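Putative transcriptional regulator (PDB 2RA5) probably acts as a DNA-binding transcriptional regulator of the GntR family, whose UTRA domain is likely to bind a small effector molecule. Local coordinates at residues A[107-112]-A[136-141]; A[181-186]-A[218-223]; A[211-216]-A[230-235]. One frame throughout, in Å; residues are numbered along the deposited sequence. Where two conformers were deposited one is given.

Contact 1 of 3, residues A[107-112]-A[136-141]; sequences TKVLVN and IERLRL. With SRT (S,R meso-tartaric acid), chain B.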
loop_
_atom_site.group_PDB
_atom_site.type_symbol
_atom_site.label_atom_id
_atom_site.label_comp_id
_atom_site.label_asym_id
_atom_site.label_seq_id
_atom_site.Cartn_x
_atom_site.Cartn_y
_atom_site.Cartn_z
ATOM N N THR A 107 -3.274 18.957 -10.943
ATOM C CA THR A 107 -2.255 18.248 -11.710
ATOM C C THR A 107 -1.495 19.157 -12.679
ATOM O O THR A 107 -2.102 19.954 -13.403
ATOM C CB THR A 107 -2.879 17.046 -12.465
ATOM O OG1 THR A 107 -1.978 16.578 -13.480
ATOM C CG2 THR A 107 -4.190 17.452 -13.109
ATOM N N LYS A 108 -0.169 19.047 -12.678
ATOM C CA LYS A 108 0.667 19.763 -13.645
ATOM C C LYS A 108 1.593 18.843 -14.452
ATOM O O LYS A 108 2.461 18.168 -13.898
ATOM C CB LYS A 108 1.489 20.840 -12.941
ATOM C CG LYS A 108 0.642 21.999 -12.447
ATOM C CD LYS A 108 1.494 23.181 -12.032
ATOM C CE LYS A 108 0.630 24.326 -11.522
ATOM N NZ LYS A 108 1.463 25.456 -11.010
ATOM N N VAL A 109 1.417 18.827 -15.768
ATOM C CA VAL A 109 2.252 17.990 -16.622
ATOM C C VAL A 109 3.693 18.497 -16.765
ATOM O O VAL A 109 3.919 19.621 -17.191
ATOM C CB VAL A 109 1.670 17.875 -18.024
ATOM C CG1 VAL A 109 2.536 16.944 -18.845
ATOM C CG2 VAL A 109 0.239 17.381 -17.967
ATOM N N LEU A 110 4.661 17.652 -16.426
ATOM C CA LEU A 110 6.077 18.004 -16.547
ATOM C C LEU A 110 6.770 17.376 -17.761
ATOM O O LEU A 110 7.784 17.879 -18.222
ATOM C CB LEU A 110 6.841 17.601 -15.288
ATOM C CG LEU A 110 6.326 18.165 -13.962
ATOM C CD1 LEU A 110 7.439 18.145 -12.930
ATOM C CD2 LEU A 110 5.817 19.578 -14.149
ATOM N N VAL A 111 6.247 16.262 -18.255
ATOM C CA VAL A 111 6.819 15.608 -19.418
ATOM C C VAL A 111 5.741 14.932 -20.245
ATOM O O VAL A 111 4.924 14.168 -19.739
ATOM C CB VAL A 111 7.882 14.563 -19.043
ATOM C CG1 VAL A 111 8.213 13.711 -20.258
ATOM C CG2 VAL A 111 9.132 15.239 -18.485
ATOM N N ASN A 112 5.740 15.234 -21.530
ATOM C CA ASN A 112 4.905 14.512 -22.482
ATOM C C ASN A 112 5.727 14.130 -23.744
ATOM O O ASN A 112 5.874 14.894 -24.689
ATOM C CB ASN A 112 3.677 15.356 -22.801
ATOM C CG ASN A 112 2.631 14.601 -23.563
ATOM O OD1 ASN A 112 2.862 13.497 -24.058
ATOM N ND2 ASN A 112 1.462 15.200 -23.677
ATOM N N ILE A 136 4.722 10.028 -20.006
ATOM C CA ILE A 136 4.118 11.177 -19.347
ATOM C C ILE A 136 4.636 11.327 -17.916
ATOM O O ILE A 136 4.829 10.345 -17.194
ATOM C CB ILE A 136 2.573 11.091 -19.343
ATOM C CG1 ILE A 136 2.047 11.080 -20.778
ATOM C CG2 ILE A 136 1.980 12.272 -18.607
ATOM C CD1 ILE A 136 0.587 10.765 -20.880
ATOM N N GLU A 137 4.881 12.566 -17.519
ATOM C CA GLU A 137 5.210 12.856 -16.134
ATOM C C GLU A 137 4.312 13.971 -15.572
ATOM O O GLU A 137 4.158 15.022 -16.185
ATOM C CB GLU A 137 6.693 13.192 -16.010
ATOM C CG GLU A 137 7.586 12.038 -16.408
ATOM C CD GLU A 137 9.050 12.292 -16.131
ATOM O OE1 GLU A 137 9.899 11.659 -16.797
ATOM O OE2 GLU A 137 9.360 13.125 -15.255
ATOM N N ARG A 138 3.690 13.712 -14.423
ATOM C CA ARG A 138 2.833 14.696 -13.758
ATOM C C ARG A 138 3.237 14.923 -12.303
ATOM O O ARG A 138 3.626 13.994 -11.593
ATOM C CB ARG A 138 1.357 14.286 -13.744
ATOM C CG ARG A 138 0.679 14.131 -15.072
ATOM C CD ARG A 138 0.202 12.688 -15.196
ATOM N NE ARG A 138 -1.207 12.490 -14.877
ATOM C CZ ARG A 138 -1.732 11.314 -14.556
ATOM N NH1 ARG A 138 -3.026 11.204 -14.278
ATOM N NH2 ARG A 138 -0.950 10.244 -14.494
ATOM N N LEU A 139 3.124 16.171 -11.865
ATOM C CA LEU A 139 3.169 16.487 -10.445
ATOM C C LEU A 139 1.728 16.732 -9.972
ATOM O O LEU A 139 0.967 17.455 -10.617
ATOM C CB LEU A 139 4.052 17.706 -10.205
ATOM C CG LEU A 139 4.385 18.128 -8.773
ATOM C CD1 LEU A 139 5.313 17.139 -8.086
ATOM C CD2 LEU A 139 5.012 19.515 -8.780
ATOM N N ARG A 140 1.340 16.075 -8.882
ATOM C CA ARG A 140 0.037 16.315 -8.264
ATOM C C ARG A 140 0.229 17.159 -7.026
ATOM O O ARG A 140 1.044 16.835 -6.159
ATOM C CB ARG A 140 -0.627 15.005 -7.866
ATOM C CG ARG A 140 -1.146 14.231 -9.034
ATOM C CD ARG A 140 -2.607 14.534 -9.327
ATOM N NE ARG A 140 -3.265 13.289 -9.723
ATOM C CZ ARG A 140 -3.862 13.081 -10.891
ATOM N NH1 ARG A 140 -3.936 14.057 -11.791
ATOM N NH2 ARG A 140 -4.407 11.896 -11.147
ATOM N N LEU A 141 -0.508 18.255 -6.934
ATOM C CA LEU A 141 -0.414 19.062 -5.720
ATOM C C LEU A 141 -1.740 19.198 -4.985
ATOM O O LEU A 141 -2.816 19.204 -5.596
ATOM C CB LEU A 141 0.189 20.443 -6.000
ATOM C CG LEU A 141 1.420 20.484 -6.911
ATOM C CD1 LEU A 141 0.969 20.479 -8.366
ATOM C CD2 LEU A 141 2.299 21.700 -6.623
HETATM O O1 SRT B . -2.492 7.653 -13.130
HETATM O O11 SRT B . -2.750 7.580 -10.923
HETATM C C1 SRT B . -3.070 8.024 -12.068
HETATM C C2 SRT B . -4.163 9.074 -12.162
HETATM O O2 SRT B . -4.420 9.393 -13.534
HETATM C C3 SRT B . -5.441 8.653 -11.409
HETATM O O3 SRT B . -6.259 9.776 -11.050
HETATM C C4 SRT B . -6.283 7.732 -12.235
HETATM O O4 SRT B . -7.206 8.199 -12.969
HETATM O O41 SRT B . -5.993 6.522 -12.125
#
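Lys-108 and Leu-139 sit opposite each other in an antiparallel ladder at one margin of the six-stranded sheet, where the outermost strand 106-116 lines up against strand 132-142. Lys-108 N gives its hydrogen to Leu-139 O at 2.8 Å, nearly straight at 174°, and Leu-139 N returns a bond to Lys-108 O. The register then slips by one residue. Leu-110 N, 2.7 Å from Glu-137 O, and Val-111 N both donate to that oxygen from the same face of its plane, a classic beta bulge within the sheet of the UTRA domain. Next to it the side chains of Val-111 and Glu-137 run alongside each other, CB to CB 3.5 Å. Beyond CG the glutamate is extended, and its carboxylate passes the valine to meet Tyr-149 OH and the guanidinium of Arg-135. On the other face, Thr-107 CB lies 3.2 Å from Arg-140 NH1, near the guanidinium plane and at its edge. Arg-138 and Arg-140 both reach the bound meso-tartrate: Arg-138 NH2 makes a weak in-plane hydrogen bond of 3.3 Å to SRT O1, while Arg-140 NH2 comes within 2.8 Å of SRT O3.

Contact 2 of 3, residues A[181-186]-A[218-223]; sequences TLHSAR and FDDTGR
Thr-181 and Asp-220 cross at about a right angle, with the threonine hydroxyl set against the aspartate head. Chi1 of 48° puts Thr-181 OG1 between its own backbone N and carbonyl carbon, where it accepts a hydrogen bond from Asp-220 N at 3.2 Å; Thr-181 CG2 rests 3.6 Å from Asp-220 OD2. His-183 also lies across Asp-220, its ring and the carboxylate turned 87° apart. Phe-218 presents the edge of its ring, CD1 lying 3.9 Å from Ser-184 O, and Ala-185 CA and Arg-186 N lie near the same plane. Between the backbones, His-183 N (2.9 Å) and, weakly, Ser-184 N both donate to Phe-218 O, a classic beta bulge, while Phe-218 N bonds back to Ser-184 O. A water bridges Ser-184 OG and Asp-219 O. Asp-219 OD1 takes up both Thr-221 N and Thr-221 OG1, the bond from Thr-221 N making an Asx turn within the type I turn from Asp-219 to Gly-222. Leu-182 points away from this turn and packs on Tyr-172, Met-175 and Arg-176 of helix 171-177. Ser-184 and Ala-185 pair with a strand of the second subunit, which carries the sheet across the interface.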
loop_
_atom_site.group_PDB
_atom_site.type_symbol
_atom_site.label_atom_id
_atom_site.label_comp_id
_atom_site.label_asym_id
_atom_site.label_seq_id
_atom_site.Cartn_x
_atom_site.Cartn_y
_atom_site.Cartn_z
ATOM N N THR A 181 -10.932 -0.175 -22.642
ATOM C CA THR A 181 -11.562 -0.857 -21.527
ATOM C C THR A 181 -10.478 -1.176 -20.509
ATOM O O THR A 181 -9.443 -1.730 -20.846
ATOM C CB THR A 181 -12.253 -2.136 -21.985
ATOM O OG1 THR A 181 -11.360 -2.893 -22.827
ATOM C CG2 THR A 181 -13.523 -1.776 -22.759
ATOM N N LEU A 182 -10.706 -0.784 -19.267
ATOM C CA LEU A 182 -9.773 -1.075 -18.193
ATOM C C LEU A 182 -10.387 -2.201 -17.370
ATOM O O LEU A 182 -11.447 -2.038 -16.783
ATOM C CB LEU A 182 -9.538 0.186 -17.357
ATOM C CG LEU A 182 -9.120 1.360 -18.254
ATOM C CD1 LEU A 182 -9.014 2.660 -17.510
ATOM C CD2 LEU A 182 -7.805 1.046 -18.933
ATOM N N HIS A 183 -9.743 -3.356 -17.362
ATOM C CA HIS A 183 -10.335 -4.526 -16.744
ATOM C C HIS A 183 -9.634 -4.944 -15.438
ATOM O O HIS A 183 -10.288 -5.325 -14.471
ATOM C CB HIS A 183 -10.373 -5.677 -17.742
ATOM C CG HIS A 183 -11.168 -6.850 -17.272
ATOM N ND1 HIS A 183 -10.572 -8.020 -16.817
ATOM C CD2 HIS A 183 -12.496 -7.051 -17.175
ATOM C CE1 HIS A 183 -11.503 -8.872 -16.471
ATOM N NE2 HIS A 183 -12.692 -8.315 -16.671
ATOM N N SER A 184 -8.305 -4.875 -15.413
ATOM C CA SER A 184 -7.568 -5.165 -14.197
ATOM C C SER A 184 -6.284 -4.360 -14.118
ATOM O O SER A 184 -5.922 -3.620 -15.038
ATOM C CB SER A 184 -7.251 -6.668 -14.087
ATOM O OG SER A 184 -6.444 -7.115 -15.160
ATOM N N ALA A 185 -5.596 -4.527 -13.001
ATOM C CA ALA A 185 -4.336 -3.863 -12.771
ATOM C C ALA A 185 -3.562 -4.699 -11.799
ATOM O O ALA A 185 -4.140 -5.353 -10.946
ATOM C CB ALA A 185 -4.551 -2.498 -12.182
ATOM N N ARG A 186 -2.248 -4.639 -11.923
ATOM C CA ARG A 186 -1.345 -5.311 -11.022
ATOM C C ARG A 186 -0.628 -4.205 -10.242
ATOM O O ARG A 186 -0.175 -3.232 -10.842
ATOM C CB ARG A 186 -0.377 -6.152 -11.850
ATOM C CG ARG A 186 0.674 -6.866 -11.066
ATOM C CD ARG A 186 0.073 -7.936 -10.199
ATOM N NE ARG A 186 1.153 -8.669 -9.566
ATOM C CZ ARG A 186 1.786 -8.244 -8.489
ATOM N NH1 ARG A 186 2.783 -8.954 -7.987
ATOM N NH2 ARG A 186 1.414 -7.105 -7.918
ATOM N N PHE A 218 -4.385 -3.430 -17.507
ATOM C CA PHE A 218 -4.751 -4.200 -18.689
ATOM C C PHE A 218 -6.187 -3.966 -19.142
ATOM O O PHE A 218 -7.054 -3.617 -18.337
ATOM C CB PHE A 218 -4.549 -5.684 -18.425
ATOM C CG PHE A 218 -3.217 -6.009 -17.842
ATOM C CD1 PHE A 218 -2.968 -5.780 -16.486
ATOM C CD2 PHE A 218 -2.203 -6.535 -18.639
ATOM C CE1 PHE A 218 -1.725 -6.068 -15.931
ATOM C CE2 PHE A 218 -0.955 -6.837 -18.090
ATOM C CZ PHE A 218 -0.713 -6.612 -16.740
ATOM N N ASP A 219 -6.440 -4.185 -20.433
ATOM C CA ASP A 219 -7.800 -4.089 -20.960
ATOM C C ASP A 219 -8.558 -5.431 -20.991
ATOM O O ASP A 219 -8.087 -6.427 -20.441
ATOM C CB ASP A 219 -7.839 -3.348 -22.302
ATOM C CG ASP A 219 -7.226 -4.131 -23.456
ATOM O OD1 ASP A 219 -6.847 -5.319 -23.300
ATOM O OD2 ASP A 219 -7.131 -3.526 -24.547
ATOM N N ASP A 220 -9.740 -5.430 -21.603
ATOM C CA ASP A 220 -10.563 -6.634 -21.803
ATOM C C ASP A 220 -9.828 -7.853 -22.379
ATOM O O ASP A 220 -10.184 -9.009 -22.130
ATOM C CB ASP A 220 -11.683 -6.308 -22.782
ATOM C CG ASP A 220 -12.823 -5.596 -22.139
ATOM O OD1 ASP A 220 -12.705 -5.243 -20.945
ATOM O OD2 ASP A 220 -13.841 -5.399 -22.837
ATOM N N THR A 221 -8.822 -7.586 -23.189
ATOM C CA THR A 221 -8.180 -8.628 -23.964
ATOM C C THR A 221 -6.874 -9.081 -23.303
ATOM O O THR A 221 -6.162 -9.947 -23.810
ATOM C CB THR A 221 -7.937 -8.117 -25.381
ATOM O OG1 THR A 221 -6.856 -7.181 -25.363
ATOM C CG2 THR A 221 -9.194 -7.407 -25.903
ATOM N N GLY A 222 -6.577 -8.499 -22.151
ATOM C CA GLY A 222 -5.432 -8.922 -21.368
ATOM C C GLY A 222 -4.115 -8.341 -21.840
ATOM O O GLY A 222 -3.062 -8.937 -21.623
ATOM N N ARG A 223 -4.176 -7.184 -22.495
ATOM C CA ARG A 223 -2.978 -6.456 -22.913
ATOM C C ARG A 223 -2.711 -5.266 -21.998
ATOM O O ARG A 223 -3.641 -4.569 -21.572
ATOM C CB ARG A 223 -3.112 -5.959 -24.359
ATOM C CG ARG A 223 -3.238 -7.087 -25.382
ATOM C CD ARG A 223 -3.115 -6.584 -26.818
ATOM N NE ARG A 223 -3.938 -7.378 -27.729
ATOM C CZ ARG A 223 -5.179 -7.057 -28.099
ATOM N NH1 ARG A 223 -5.743 -5.945 -27.640
ATOM N NH2 ARG A 223 -5.854 -7.846 -28.931
HETATM O O HOH W 1 -9.998 -2.029 -25.338
HETATM O O HOH W 2 -7.352 -7.524 -17.849
#

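Contact 3 of 3, residues A[211-216]-A[230-235]; sequences LTMERT and HTYRPS. With SRT (S,R meso-tartaric acid), chain B.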
loop_
_atom_site.group_PDB
_atom_site.type_symbol
_atom_site.label_atom_id
_atom_site.label_comp_id
_atom_site.label_asym_id
_atom_site.label_seq_id
_atom_site.Cartn_x
_atom_site.Cartn_y
_atom_site.Cartn_z
ATOM N N LEU A 211 6.909 7.182 -0.393
ATOM C CA LEU A 211 6.001 6.078 -0.643
ATOM C C LEU A 211 6.073 5.802 -2.136
ATOM O O LEU A 211 6.002 6.718 -2.950
ATOM C CB LEU A 211 4.580 6.449 -0.214
ATOM C CG LEU A 211 3.489 5.374 -0.065
ATOM C CD1 LEU A 211 3.945 4.202 0.800
ATOM C CD2 LEU A 211 2.236 6.006 0.515
ATOM N N THR A 212 6.256 4.546 -2.503
ATOM C CA THR A 212 6.316 4.229 -3.916
ATOM C C THR A 212 5.220 3.265 -4.329
ATOM O O THR A 212 4.777 2.418 -3.550
ATOM C CB THR A 212 7.667 3.615 -4.320
ATOM O OG1 THR A 212 7.769 2.297 -3.768
ATOM C CG2 THR A 212 8.839 4.488 -3.858
HETATM N N MSE A 213 4.793 3.390 -5.572
HETATM C CA MSE A 213 3.944 2.369 -6.134
HETATM C C MSE A 213 4.149 2.154 -7.646
HETATM O O MSE A 213 4.454 3.077 -8.413
HETATM C CB MSE A 213 2.501 2.650 -5.754
HETATM C CG MSE A 213 1.683 3.343 -6.785
HETATM SE SE MSE A 213 0.326 2.128 -7.446
HETATM C CE MSE A 213 -0.862 3.453 -8.253
ATOM N N GLU A 214 4.036 0.900 -8.052
ATOM C CA GLU A 214 4.136 0.536 -9.459
ATOM C C GLU A 214 2.858 -0.173 -9.850
ATOM O O GLU A 214 2.348 -1.000 -9.099
ATOM C CB GLU A 214 5.336 -0.372 -9.708
ATOM C CG GLU A 214 6.673 0.338 -9.804
ATOM C CD GLU A 214 7.825 -0.644 -9.947
ATOM O OE1 GLU A 214 7.607 -1.747 -10.497
ATOM O OE2 GLU A 214 8.944 -0.323 -9.496
ATOM N N ARG A 215 2.330 0.165 -11.019
ATOM C CA ARG A 215 1.076 -0.415 -11.452
ATOM C C ARG A 215 1.097 -0.740 -12.947
ATOM O O ARG A 215 1.604 0.047 -13.748
ATOM C CB ARG A 215 -0.053 0.565 -11.119
ATOM C CG ARG A 215 -1.404 0.245 -11.718
ATOM C CD ARG A 215 -2.331 1.440 -11.593
ATOM N NE ARG A 215 -1.883 2.620 -12.350
ATOM C CZ ARG A 215 -2.309 3.863 -12.118
ATOM N NH1 ARG A 215 -1.861 4.882 -12.850
ATOM N NH2 ARG A 215 -3.184 4.097 -11.145
ATOM N N THR A 216 0.560 -1.899 -13.329
ATOM C CA THR A 216 0.280 -2.139 -14.743
ATOM C C THR A 216 -1.201 -2.341 -14.953
ATOM O O THR A 216 -1.813 -3.172 -14.302
ATOM C CB THR A 216 0.983 -3.384 -15.318
ATOM O OG1 THR A 216 2.365 -3.383 -14.967
ATOM C CG2 THR A 216 0.853 -3.411 -16.855
ATOM N N HIS A 230 5.272 5.530 -9.563
ATOM C CA HIS A 230 4.911 6.724 -8.810
ATOM C C HIS A 230 5.622 6.843 -7.475
ATOM O O HIS A 230 5.978 5.842 -6.859
ATOM C CB HIS A 230 3.409 6.729 -8.553
ATOM C CG HIS A 230 2.582 6.485 -9.767
ATOM N ND1 HIS A 230 1.544 5.589 -9.793
ATOM C CD2 HIS A 230 2.636 7.028 -11.014
ATOM C CE1 HIS A 230 0.982 5.585 -10.988
ATOM N NE2 HIS A 230 1.635 6.463 -11.746
ATOM N N THR A 231 5.803 8.091 -7.039
ATOM C CA THR A 231 6.330 8.434 -5.715
ATOM C C THR A 231 5.372 9.369 -4.976
ATOM O O THR A 231 4.736 10.246 -5.576
ATOM C CB THR A 231 7.677 9.148 -5.814
ATOM O OG1 THR A 231 7.642 10.051 -6.930
ATOM C CG2 THR A 231 8.798 8.152 -6.003
ATOM N N TYR A 232 5.277 9.182 -3.668
ATOM C CA TYR A 232 4.393 10.002 -2.848
ATOM C C TYR A 232 5.101 10.473 -1.594
ATOM O O TYR A 232 5.772 9.674 -0.922
ATOM C CB TYR A 232 3.173 9.197 -2.419
ATOM C CG TYR A 232 2.466 8.489 -3.539
ATOM C CD1 TYR A 232 2.887 7.238 -3.967
ATOM C CD2 TYR A 232 1.364 9.065 -4.164
ATOM C CE1 TYR A 232 2.234 6.584 -4.997
ATOM C CE2 TYR A 232 0.709 8.421 -5.190
ATOM C CZ TYR A 232 1.143 7.180 -5.609
ATOM O OH TYR A 232 0.479 6.536 -6.639
ATOM N N ARG A 233 4.937 11.757 -1.274
ATOM C CA ARG A 233 5.404 12.313 0.007
ATOM C C ARG A 233 4.584 11.733 1.158
ATOM O O ARG A 233 3.390 12.040 1.272
ATOM C CB ARG A 233 5.259 13.835 0.013
ATOM C CG ARG A 233 5.939 14.538 -1.149
ATOM C CD ARG A 233 5.874 16.038 -0.964
ATOM N NE ARG A 233 6.549 16.457 0.257
ATOM C CZ ARG A 233 6.314 17.604 0.884
ATOM N NH1 ARG A 233 6.985 17.899 1.988
ATOM N NH2 ARG A 233 5.412 18.453 0.407
ATOM N N PRO A 234 5.206 10.870 1.992
ATOM C CA PRO A 234 4.481 10.135 3.045
ATOM C C PRO A 234 3.774 11.031 4.067
ATOM O O PRO A 234 2.794 10.604 4.670
ATOM C CB PRO A 234 5.579 9.281 3.716
ATOM C CG PRO A 234 6.880 9.895 3.258
ATOM C CD PRO A 234 6.596 10.396 1.873
ATOM N N SER A 235 4.256 12.256 4.241
ATOM C CA SER A 235 3.626 13.215 5.143
ATOM C C SER A 235 2.392 13.825 4.493
ATOM O O SER A 235 1.642 14.554 5.136
ATOM C CB SER A 235 4.606 14.341 5.493
ATOM O OG SER A 235 4.804 15.196 4.372
HETATM O O1 SRT B . -2.492 7.653 -13.130
HETATM O O11 SRT B . -2.750 7.580 -10.923
HETATM C C1 SRT B . -3.070 8.024 -12.068
HETATM C C2 SRT B . -4.163 9.074 -12.162
HETATM O O2 SRT B . -4.420 9.393 -13.534
HETATM C C3 SRT B . -5.441 8.653 -11.409
HETATM O O3 SRT B . -6.259 9.776 -11.050
HETATM C C4 SRT B . -6.283 7.732 -12.235
HETATM O O4 SRT B . -7.206 8.199 -12.969
HETATM O O41 SRT B . -5.993 6.522 -12.125
#
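Tyr-232 packs against Leu-211 and Met-213 in the beta hairpin formed by strands 209-218 and 224-232, in the interior of the UTRA domain. Leu-211 and Tyr-232 exchange two backbone hydrogen bonds, as do Met-213 and His-230, and all four side chains fall on one face of the sheet. The tyrosine can be followed outward. Its CB packs on Leu-211 CB at 3.8 Å. Chi1 of -50° sets CG beside the backbone N, and the ring then lies with its edge to the partner strand: CD1 is 3.3 Å from Leu-211 O, and CE1 is 3.7 Å from CG of the selenomethionine Met-213. At the tip, Tyr-232 OH is 3.4 Å from that same Met-213 CG, with Met-213 CE a little farther off. Tyr-237 stacks on the ring and Phe-239 meets it edge-to-face. An alanine in place of Tyr-232 would probably leave a gap beside Met-213 CG and CE, giving the selenomethionine room to turn, and deprive Tyr-237 and Phe-239 of this ring contact. Met-213 CE also touches His-230, 3.6 Å from ND1 and in the plane of the imidazole, whose NE2 is hydrogen-bonded to Asn-152 OD1. His-230 CE1 in turn sits over one face of the Arg-215 guanidinium, 3.5 Å from NH1, the two planes 79° apart. From that position Arg-215 NH1 bonds weakly to SRT O11 and more firmly to SRT O1, which lies in the guanidinium plane at 2.9 Å with an N-H...O angle of 154°.

Overall arrangement
All three contacts reach the same antiparallel sheet, contact 2 mostly through loop and turn. Contacts 1 and 3, with centres 14 Å apart and nearest atoms about 5 Å apart, do not touch, yet both reach the meso-tartrate, contact 1 through Arg-138 and Arg-140 and contact 3 through Arg-215. Strand 145-154 helps to link them: its Asn-152 touches Arg-138 and bonds to His-230. Leu-171 N adds another hydrogen bond to the ligand. Contact 2 lies 24 Å from contact 1, centre to centre, on the opposite side of the chain's centre. It joins contact 3 directly, with Arg-186 N 2.8 Å from Thr-216 O. The side chain of Leu-182 is about 7 Å from SRT.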